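Local atomic coordinates of alkylpurine DNA glycosylase AlkC (Pseudomonas fluorescens, PDB entry 5VHV), a protein that excises alkylated purine bases from DNA to begin base excision repair, apparently without flipping the damaged nucleotide out of the duplex. Residues 232-235 and 240-243; 73-78 and 85-90; 148-153 and 175-180. All coordinates share one frame; numbering follows the deposited sequence.

In the fold
Three helix-to-helix contacts follow one another along the chain, in series, with no nesting and no crossing. Interaction 2 comes first, joining helix 65-75 to helix 87-95 by closing a loop in which six residues separate the two segments, on one side of the chain's centre. Interaction 3 follows, bringing helix 144-152 against helix 175-181; 21 residues, helix 165-169 among them, separate its segments. Interaction 1 closes the three-residue turn between helices 231-235 and 239-244, where the helical part meets the C-terminal beta-sheet. The centres of interactions 2 and 3 are about 24 Å apart and those of interactions 3 and 1 about 22 Å apart; interactions 1 and 2 lie on opposite sides of the centre.

Interaction 1: 232-235 and 240-243; sequences SLIK and RALT
A241 presents its single methyl group to two consecutive residues of the preceding helix. Its CB lies 3.9 Å from L233 CB, and the same A241 CB is 4.1 Å from I234 CG1. The small methyl lets the backbones come close, with I234 CA and A241 CA only 5.8 Å apart. Beside this, I234 CG2 meets L242 CD2 at 4.0 Å, the two side chains meeting at a slant. The branching of I234 divides the work: CG2 lies anti to its own backbone N and faces the leucine, while CG1 lies beside that N (chi1 -72°) and rests near the alanine. L242 contributes through the end of one branch, and L233 through the root of its side chain. No hydrogen bond links the two segments, and all four touching residues are buried.

The next shell holds this apolar core from two directions. Helix 205-213 lies against L233 and A241 through L209, and E213 of that helix forms a salt bridge with R240. Toward the C terminus, V288 of strand 285-294 touches both I234 and L242, while K308 of strand 305-314 packs on I234. The turn itself is braced where N238 OD1 receives a hydrogen bond from A241 N. S232, bonded to N198, lies beside a phosphate of the bound DNA. As a worked example of a domain junction, this is two short consecutive helices joined by a turn and packed where the helical part of the protein meets the beta-sheet.

Interaction 2: 73-78 and 85-90; sequences YALAPR and SLFLPH
L75 and F87 meet at about a right angle, the leucine driving one methyl into the edge of the ring. L75 CD2 lies close to the ring plane, 3.8 Å from F87 CZ, and touches no face. Two torsions set this up. L75 carries its CG anti to the backbone N (chi1 -176°), which sends the branched end across to the second segment; F87 has its CG between the backbone N and the carbonyl carbon (chi1 75°), which turns the ring back toward the leucine although its CB does not point there. One face of the same ring is taken by its own neighbour in sequence, for L88 CG stands 3.9 Å above the F87 ring plane, displaced toward the rim.

L88 makes the other half of the contact. Its two methyls divide between partners: L88 CD1 rests on A76 CB at 3.8 Å, and L88 CD2 approaches L75 CD2 more loosely at 4.3 Å. These four buried residues form a small apolar cluster with no direct hydrogen bond across it. A water provides the polar link: it donates to A76 O at 2.9 Å and to S85 OG at 2.6 Å, bridging the carbonyl of A76 to the hydroxyl at the start of 85-90. S85 OG is held in turn by a hydrogen bond to S81 O in the connecting loop.

L79 of that loop packs on F87 and L88, and F110 of helix 100-110 covers L88 further. Next to S85, L86 touches the bound polyether ligand. Two successive helices closed over a loop by such leucine and aromatic packing make an antiparallel helical hairpin, here in the N-terminal helical part of the protein and beside the ligand pocket to which L86 belongs.

Interaction 3: 148-153 and 175-180; sequences RLASEG and ASILDH
S151 and I177 each place one atom anti to the backbone N, and these are the atoms that reach across. In S151 it is OG (chi1 174°), which comes within 3.8 Å of L178 CD2. In I177 it is CG2, with CG1 lying beside the N instead (chi1 -71°). The I177 CG2 methyl settles against the backbone of the first helix, 3.9 Å from A150 O, and lies 4.2 Å from A150 CB. One methyl thus covers both the side chain and the carbonyl of a single alanine, while L178 brings its end to the serine although its CB is not aimed at it.

No hydrogen bond joins the segments: the hydroxyl of S151 meets L178 by van der Waals contact and finds its polar partner in the hydroxyl of S192. S192 also bonds E152 OE1, so one serine of helix 187-201 engages two successive residues here. The carbonyl of A150 is likewise used elsewhere, by S154 OG. The axes of the segments 148-152 and 175-180 come within 9.8 Å, consistent with small residues on one side and branched ones on the other, and their N-to-C directions are 135° apart.

On the first helix, E152 CG packs over one face of the R148 guanidinium, 3.4 Å above its plane and toward the rim. R148 NH2 and E152 OE2 make a long salt bridge of 3.8 Å, with OE2 well out of the guanidinium plane so that no N-H points at it; OE2 also pairs with R155. R148 NH2 forms a salt bridge to a phosphate of the bound DNA, and R148 NH1 another to E117. E152 packs on a DNA sugar. The helical pair therefore has neighbours on several sides: W138 and Q136 of helix 128-138 touch A150 and I177 respectively, whereas H196 and L197 of helix 187-201 pack on L178.

Interaction 1: 232-235 and 240-243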
loop_
_atom_site.group_PDB
_atom_site.type_symbol
_atom_site.label_atom_id
_atom_site.label_comp_id
_atom_site.label_asym_id
_atom_site.label_seq_id
_atom_site.Cartn_x
_atom_site.Cartn_y
_atom_site.Cartn_z
ATOM N N SER A 232 2.231 -9.869 -6.603
ATOM C CA SER A 232 3.465 -10.438 -6.073
ATOM C C SER A 232 3.640 -11.872 -6.555
ATOM O O SER A 232 4.729 -12.269 -6.981
ATOM C CB SER A 232 3.470 -10.365 -4.536
ATOM O OG SER A 232 3.371 -9.017 -4.089
ATOM N N LEU A 233 2.563 -12.655 -6.545
ATOM C CA LEU A 233 2.669 -14.030 -7.029
ATOM C C LEU A 233 2.989 -14.075 -8.519
ATOM O O LEU A 233 3.719 -14.967 -8.964
ATOM C CB LEU A 233 1.380 -14.796 -6.735
ATOM C CG LEU A 233 1.039 -14.955 -5.242
ATOM C CD1 LEU A 233 -0.250 -15.761 -5.035
ATOM C CD2 LEU A 233 2.178 -15.620 -4.495
ATOM N N ILE A 234 2.479 -13.116 -9.289
ATOM C CA ILE A 234 2.798 -13.070 -10.716
ATOM C C ILE A 234 4.288 -12.825 -10.918
ATOM O O ILE A 234 4.920 -13.456 -11.773
ATOM C CB ILE A 234 1.941 -12.000 -11.424
ATOM C CG1 ILE A 234 0.483 -12.475 -11.515
ATOM C CG2 ILE A 234 2.470 -11.679 -12.854
ATOM C CD1 ILE A 234 -0.480 -11.378 -11.808
ATOM N N LYS A 235 4.860 -11.885 -10.159
ATOM C CA LYS A 235 6.294 -11.623 -10.250
ATOM C C LYS A 235 7.110 -12.844 -9.852
ATOM O O LYS A 235 8.187 -13.087 -10.414
ATOM C CB LYS A 235 6.652 -10.413 -9.380
ATOM C CG LYS A 235 6.275 -9.092 -10.027
ATOM C CD LYS A 235 6.810 -7.898 -9.258
ATOM C CE LYS A 235 6.107 -7.766 -7.904
ATOM N NZ LYS A 235 6.595 -6.545 -7.161
ATOM N N ARG A 240 -0.436 -20.816 -11.034
ATOM C CA ARG A 240 -1.864 -20.599 -10.812
ATOM C C ARG A 240 -2.228 -19.133 -10.988
ATOM O O ARG A 240 -3.255 -18.805 -11.594
ATOM C CB ARG A 240 -2.259 -21.070 -9.419
ATOM C CG ARG A 240 -2.398 -22.590 -9.291
ATOM C CD ARG A 240 -2.561 -22.962 -7.844
ATOM N NE ARG A 240 -3.921 -22.709 -7.374
ATOM C CZ ARG A 240 -4.333 -22.881 -6.128
ATOM N NH1 ARG A 240 -3.488 -23.269 -5.184
ATOM N NH2 ARG A 240 -5.602 -22.656 -5.823
ATOM N N ALA A 241 -1.384 -18.241 -10.487
ATOM C CA ALA A 241 -1.641 -16.811 -10.650
ATOM C C ALA A 241 -1.536 -16.387 -12.112
ATOM O O ALA A 241 -2.394 -15.658 -12.616
ATOM C CB ALA A 241 -0.673 -16.015 -9.786
ATOM N N LEU A 242 -0.471 -16.805 -12.809
ATOM C CA LEU A 242 -0.359 -16.478 -14.225
ATOM C C LEU A 242 -1.538 -17.037 -15.018
ATOM O O LEU A 242 -2.030 -16.394 -15.955
ATOM C CB LEU A 242 0.965 -17.010 -14.775
ATOM C CG LEU A 242 2.171 -16.153 -14.350
ATOM C CD1 LEU A 242 3.485 -16.941 -14.463
ATOM C CD2 LEU A 242 2.222 -14.901 -15.193
ATOM N N THR A 243 -2.005 -18.232 -14.657
ATOM C CA THR A 243 -3.124 -18.834 -15.371
ATOM C C THR A 243 -4.382 -17.988 -15.209
ATOM O O THR A 243 -5.160 -17.822 -16.158
ATOM C CB THR A 243 -3.356 -20.265 -14.872
ATOM O OG1 THR A 243 -2.217 -21.087 -15.174
ATOM C CG2 THR A 243 -4.593 -20.903 -15.541
#

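Interaction 2: 73-78 and 85-90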
loop_
_atom_site.group_PDB
_atom_site.type_symbol
_atom_site.label_atom_id
_atom_site.label_comp_id
_atom_site.label_asym_id
_atom_site.label_seq_id
_atom_site.Cartn_x
_atom_site.Cartn_y
_atom_site.Cartn_z
ATOM N N TYR A 73 -15.832 16.984 16.213
ATOM C CA TYR A 73 -16.740 16.890 15.074
ATOM C C TYR A 73 -16.840 18.228 14.350
ATOM O O TYR A 73 -16.848 18.271 13.113
ATOM C CB TYR A 73 -18.133 16.449 15.519
ATOM C CG TYR A 73 -18.411 14.957 15.546
ATOM C CD1 TYR A 73 -17.594 14.079 16.253
ATOM C CD2 TYR A 73 -19.518 14.428 14.872
ATOM C CE1 TYR A 73 -17.874 12.716 16.296
ATOM C CE2 TYR A 73 -19.814 13.071 14.908
ATOM C CZ TYR A 73 -18.989 12.214 15.619
ATOM O OH TYR A 73 -19.285 10.863 15.659
ATOM N N ALA A 74 -16.949 19.334 15.102
ATOM C CA ALA A 74 -17.038 20.643 14.463
ATOM C C ALA A 74 -15.707 21.070 13.872
ATOM O O ALA A 74 -15.680 21.787 12.862
ATOM C CB ALA A 74 -17.522 21.694 15.453
ATOM N N LEU A 75 -14.598 20.621 14.469
ATOM C CA LEU A 75 -13.283 20.998 13.974
ATOM C C LEU A 75 -12.991 20.352 12.618
ATOM O O LEU A 75 -12.341 20.969 11.766
ATOM C CB LEU A 75 -12.215 20.597 14.992
ATOM C CG LEU A 75 -10.787 21.024 14.648
ATOM C CD1 LEU A 75 -10.625 22.519 14.722
ATOM C CD2 LEU A 75 -9.773 20.289 15.543
ATOM N N ALA A 76 -13.485 19.139 12.390
ATOM C CA ALA A 76 -13.051 18.374 11.220
ATOM C C ALA A 76 -13.209 19.130 9.907
ATOM O O ALA A 76 -12.221 19.227 9.163
ATOM C CB ALA A 76 -13.787 17.031 11.194
ATOM N N PRO A 77 -14.367 19.716 9.576
ATOM C CA PRO A 77 -14.487 20.432 8.285
ATOM C C PRO A 77 -13.702 21.737 8.205
ATOM O O PRO A 77 -13.553 22.277 7.104
ATOM C CB PRO A 77 -15.996 20.689 8.167
ATOM C CG PRO A 77 -16.497 20.672 9.584
ATOM C CD PRO A 77 -15.660 19.627 10.281
ATOM N N ARG A 78 -13.196 22.263 9.318
ATOM C CA ARG A 78 -12.416 23.493 9.320
ATOM C C ARG A 78 -10.939 23.273 9.022
ATOM O O ARG A 78 -10.230 24.257 8.760
ATOM C CB ARG A 78 -12.547 24.196 10.677
ATOM C CG ARG A 78 -13.989 24.344 11.150
ATOM C CD ARG A 78 -14.076 25.134 12.450
ATOM N NE ARG A 78 -13.659 26.509 12.245
ATOM C CZ ARG A 78 -14.480 27.546 12.112
ATOM N NH1 ARG A 78 -15.795 27.397 12.189
ATOM N NH2 ARG A 78 -13.975 28.747 11.898
ATOM N N SER A 85 -5.675 15.794 9.370
ATOM C CA SER A 85 -6.871 15.320 10.054
ATOM C C SER A 85 -6.717 13.925 10.651
ATOM O O SER A 85 -7.598 13.498 11.409
ATOM C CB SER A 85 -8.056 15.346 9.088
ATOM O OG SER A 85 -8.241 16.684 8.610
ATOM N N LEU A 86 -5.633 13.210 10.353
ATOM C CA LEU A 86 -5.372 11.936 11.029
ATOM C C LEU A 86 -5.343 12.055 12.551
ATOM O O LEU A 86 -5.569 11.047 13.235
ATOM C CB LEU A 86 -4.040 11.333 10.568
ATOM C CG LEU A 86 -3.947 10.854 9.126
ATOM C CD1 LEU A 86 -2.499 10.532 8.740
ATOM C CD2 LEU A 86 -4.833 9.662 8.903
ATOM N N PHE A 87 -5.074 13.240 13.117
ATOM C CA PHE A 87 -5.043 13.299 14.575
ATOM C C PHE A 87 -6.427 13.133 15.184
ATOM O O PHE A 87 -6.533 12.747 16.351
ATOM C CB PHE A 87 -4.366 14.577 15.088
ATOM C CG PHE A 87 -5.193 15.846 14.982
ATOM C CD1 PHE A 87 -6.190 16.123 15.907
ATOM C CD2 PHE A 87 -4.918 16.779 14.000
ATOM C CE1 PHE A 87 -6.940 17.290 15.818
ATOM C CE2 PHE A 87 -5.643 17.951 13.902
ATOM C CZ PHE A 87 -6.666 18.218 14.819
ATOM N N LEU A 88 -7.491 13.332 14.405
ATOM C CA LEU A 88 -8.830 13.160 14.966
ATOM C C LEU A 88 -9.120 11.694 15.254
ATOM O O LEU A 88 -9.463 11.366 16.398
ATOM C CB LEU A 88 -9.868 13.789 14.031
ATOM C CG LEU A 88 -9.683 15.289 13.834
ATOM C CD1 LEU A 88 -10.482 15.730 12.602
ATOM C CD2 LEU A 88 -10.124 16.009 15.093
ATOM N N PRO A 89 -8.998 10.770 14.306
ATOM C CA PRO A 89 -9.119 9.351 14.688
ATOM C C PRO A 89 -8.100 8.923 15.728
ATOM O O PRO A 89 -8.410 8.085 16.585
ATOM C CB PRO A 89 -8.940 8.602 13.350
ATOM C CG PRO A 89 -8.494 9.613 12.378
ATOM C CD PRO A 89 -8.890 10.952 12.844
ATOM N N HIS A 90 -6.901 9.505 15.720
ATOM C CA HIS A 90 -5.929 9.155 16.744
ATOM C C HIS A 90 -6.452 9.479 18.140
ATOM O O HIS A 90 -6.264 8.694 19.078
ATOM C CB HIS A 90 -4.603 9.871 16.519
ATOM C CG HIS A 90 -3.528 9.408 17.451
ATOM N ND1 HIS A 90 -2.857 8.212 17.285
ATOM C CD2 HIS A 90 -3.060 9.946 18.603
ATOM C CE1 HIS A 90 -1.998 8.054 18.284
ATOM N NE2 HIS A 90 -2.101 9.097 19.092
HETATM O O HOH W 1 -10.430 17.632 7.522
#

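Interaction 3: 148-153 and 175-180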
loop_
_atom_site.group_PDB
_atom_site.type_symbol
_atom_site.label_atom_id
_atom_site.label_comp_id
_atom_site.label_asym_id
_atom_site.label_seq_id
_atom_site.Cartn_x
_atom_site.Cartn_y
_atom_site.Cartn_z
ATOM N N ARG A 148 -14.103 1.522 2.190
ATOM C CA ARG A 148 -12.657 1.417 2.037
ATOM C C ARG A 148 -11.972 1.210 3.381
ATOM O O ARG A 148 -11.023 0.420 3.495
ATOM C CB ARG A 148 -12.135 2.664 1.311
ATOM C CG ARG A 148 -10.657 2.604 0.916
ATOM C CD ARG A 148 -9.720 3.108 2.020
ATOM N NE ARG A 148 -8.367 3.273 1.486
ATOM C CZ ARG A 148 -7.324 3.732 2.168
ATOM N NH1 ARG A 148 -7.459 4.096 3.448
ATOM N NH2 ARG A 148 -6.141 3.844 1.551
ATOM N N LEU A 149 -12.442 1.904 4.420
ATOM C CA LEU A 149 -11.921 1.690 5.765
ATOM C C LEU A 149 -12.058 0.226 6.195
ATOM O O LEU A 149 -11.158 -0.332 6.841
ATOM C CB LEU A 149 -12.657 2.607 6.741
ATOM C CG LEU A 149 -12.368 2.488 8.233
ATOM C CD1 LEU A 149 -10.871 2.759 8.489
ATOM C CD2 LEU A 149 -13.222 3.472 9.039
ATOM N N ALA A 150 -13.201 -0.393 5.894
ATOM C CA ALA A 150 -13.440 -1.780 6.300
ATOM C C ALA A 150 -12.364 -2.719 5.750
ATOM O O ALA A 150 -11.883 -3.613 6.460
ATOM C CB ALA A 150 -14.835 -2.214 5.830
ATOM N N SER A 151 -11.941 -2.490 4.500
ATOM C CA SER A 151 -10.914 -3.294 3.846
ATOM C C SER A 151 -9.501 -2.877 4.244
ATOM O O SER A 151 -8.638 -3.733 4.473
ATOM C CB SER A 151 -11.058 -3.173 2.328
ATOM O OG SER A 151 -9.980 -3.848 1.684
ATOM N N GLU A 152 -9.235 -1.575 4.300
ATOM C CA GLU A 152 -7.875 -1.095 4.521
ATOM C C GLU A 152 -7.475 -1.205 5.990
ATOM O O GLU A 152 -6.350 -1.613 6.304
ATOM C CB GLU A 152 -7.760 0.351 4.040
ATOM C CG GLU A 152 -6.329 0.876 3.958
ATOM C CD GLU A 152 -5.563 0.337 2.767
ATOM O OE1 GLU A 152 -6.177 -0.394 1.946
ATOM O OE2 GLU A 152 -4.353 0.629 2.658
ATOM N N GLY A 153 -8.389 -0.872 6.901
ATOM C CA GLY A 153 -8.068 -0.921 8.317
ATOM C C GLY A 153 -7.822 -2.316 8.832
ATOM O O GLY A 153 -7.135 -2.476 9.845
ATOM N N ALA A 175 -12.747 -12.569 5.464
ATOM C CA ALA A 175 -13.117 -13.013 4.126
ATOM C C ALA A 175 -14.428 -12.390 3.643
ATOM O O ALA A 175 -14.536 -12.008 2.471
ATOM C CB ALA A 175 -13.217 -14.537 4.082
ATOM N N SER A 176 -15.442 -12.280 4.519
ATOM C CA SER A 176 -16.733 -11.793 4.046
ATOM C C SER A 176 -16.678 -10.300 3.733
ATOM O O SER A 176 -17.410 -9.823 2.856
ATOM C CB SER A 176 -17.837 -12.102 5.064
ATOM O OG SER A 176 -17.726 -11.336 6.237
ATOM N N ILE A 177 -15.816 -9.551 4.416
ATOM C CA ILE A 177 -15.609 -8.155 4.043
ATOM C C ILE A 177 -15.114 -8.075 2.615
ATOM O O ILE A 177 -15.668 -7.341 1.786
ATOM C CB ILE A 177 -14.632 -7.466 5.009
ATOM C CG1 ILE A 177 -15.313 -7.277 6.363
ATOM C CG2 ILE A 177 -14.149 -6.119 4.426
ATOM C CD1 ILE A 177 -14.406 -6.806 7.450
ATOM N N LEU A 178 -14.065 -8.843 2.296
ATOM C CA LEU A 178 -13.501 -8.743 0.964
ATOM C C LEU A 178 -14.480 -9.273 -0.079
ATOM O O LEU A 178 -14.561 -8.731 -1.193
ATOM C CB LEU A 178 -12.166 -9.480 0.905
ATOM C CG LEU A 178 -11.116 -9.021 1.924
ATOM C CD1 LEU A 178 -9.864 -9.876 1.802
ATOM C CD2 LEU A 178 -10.798 -7.557 1.779
ATOM N N ASP A 179 -15.258 -10.301 0.270
ATOM C CA ASP A 179 -16.225 -10.841 -0.681
ATOM C C ASP A 179 -17.290 -9.811 -1.028
ATOM O O ASP A 179 -17.719 -9.727 -2.189
ATOM C CB ASP A 179 -16.872 -12.114 -0.117
ATOM C CG ASP A 179 -17.833 -12.773 -1.103
ATOM O OD1 ASP A 179 -17.393 -13.128 -2.217
ATOM O OD2 ASP A 179 -19.019 -12.929 -0.740
ATOM N N HIS A 180 -17.749 -9.036 -0.033
ATOM C CA HIS A 180 -18.752 -8.013 -0.292
ATOM C C HIS A 180 -18.229 -6.950 -1.246
ATOM O O HIS A 180 -19.020 -6.287 -1.923
ATOM C CB HIS A 180 -19.197 -7.311 0.988
ATOM C CG HIS A 180 -20.011 -8.156 1.918
ATOM N ND1 HIS A 180 -19.940 -8.024 3.289
ATOM C CD2 HIS A 180 -20.938 -9.113 1.680
ATOM C CE1 HIS A 180 -20.773 -8.878 3.857
ATOM N NE2 HIS A 180 -21.392 -9.550 2.902
#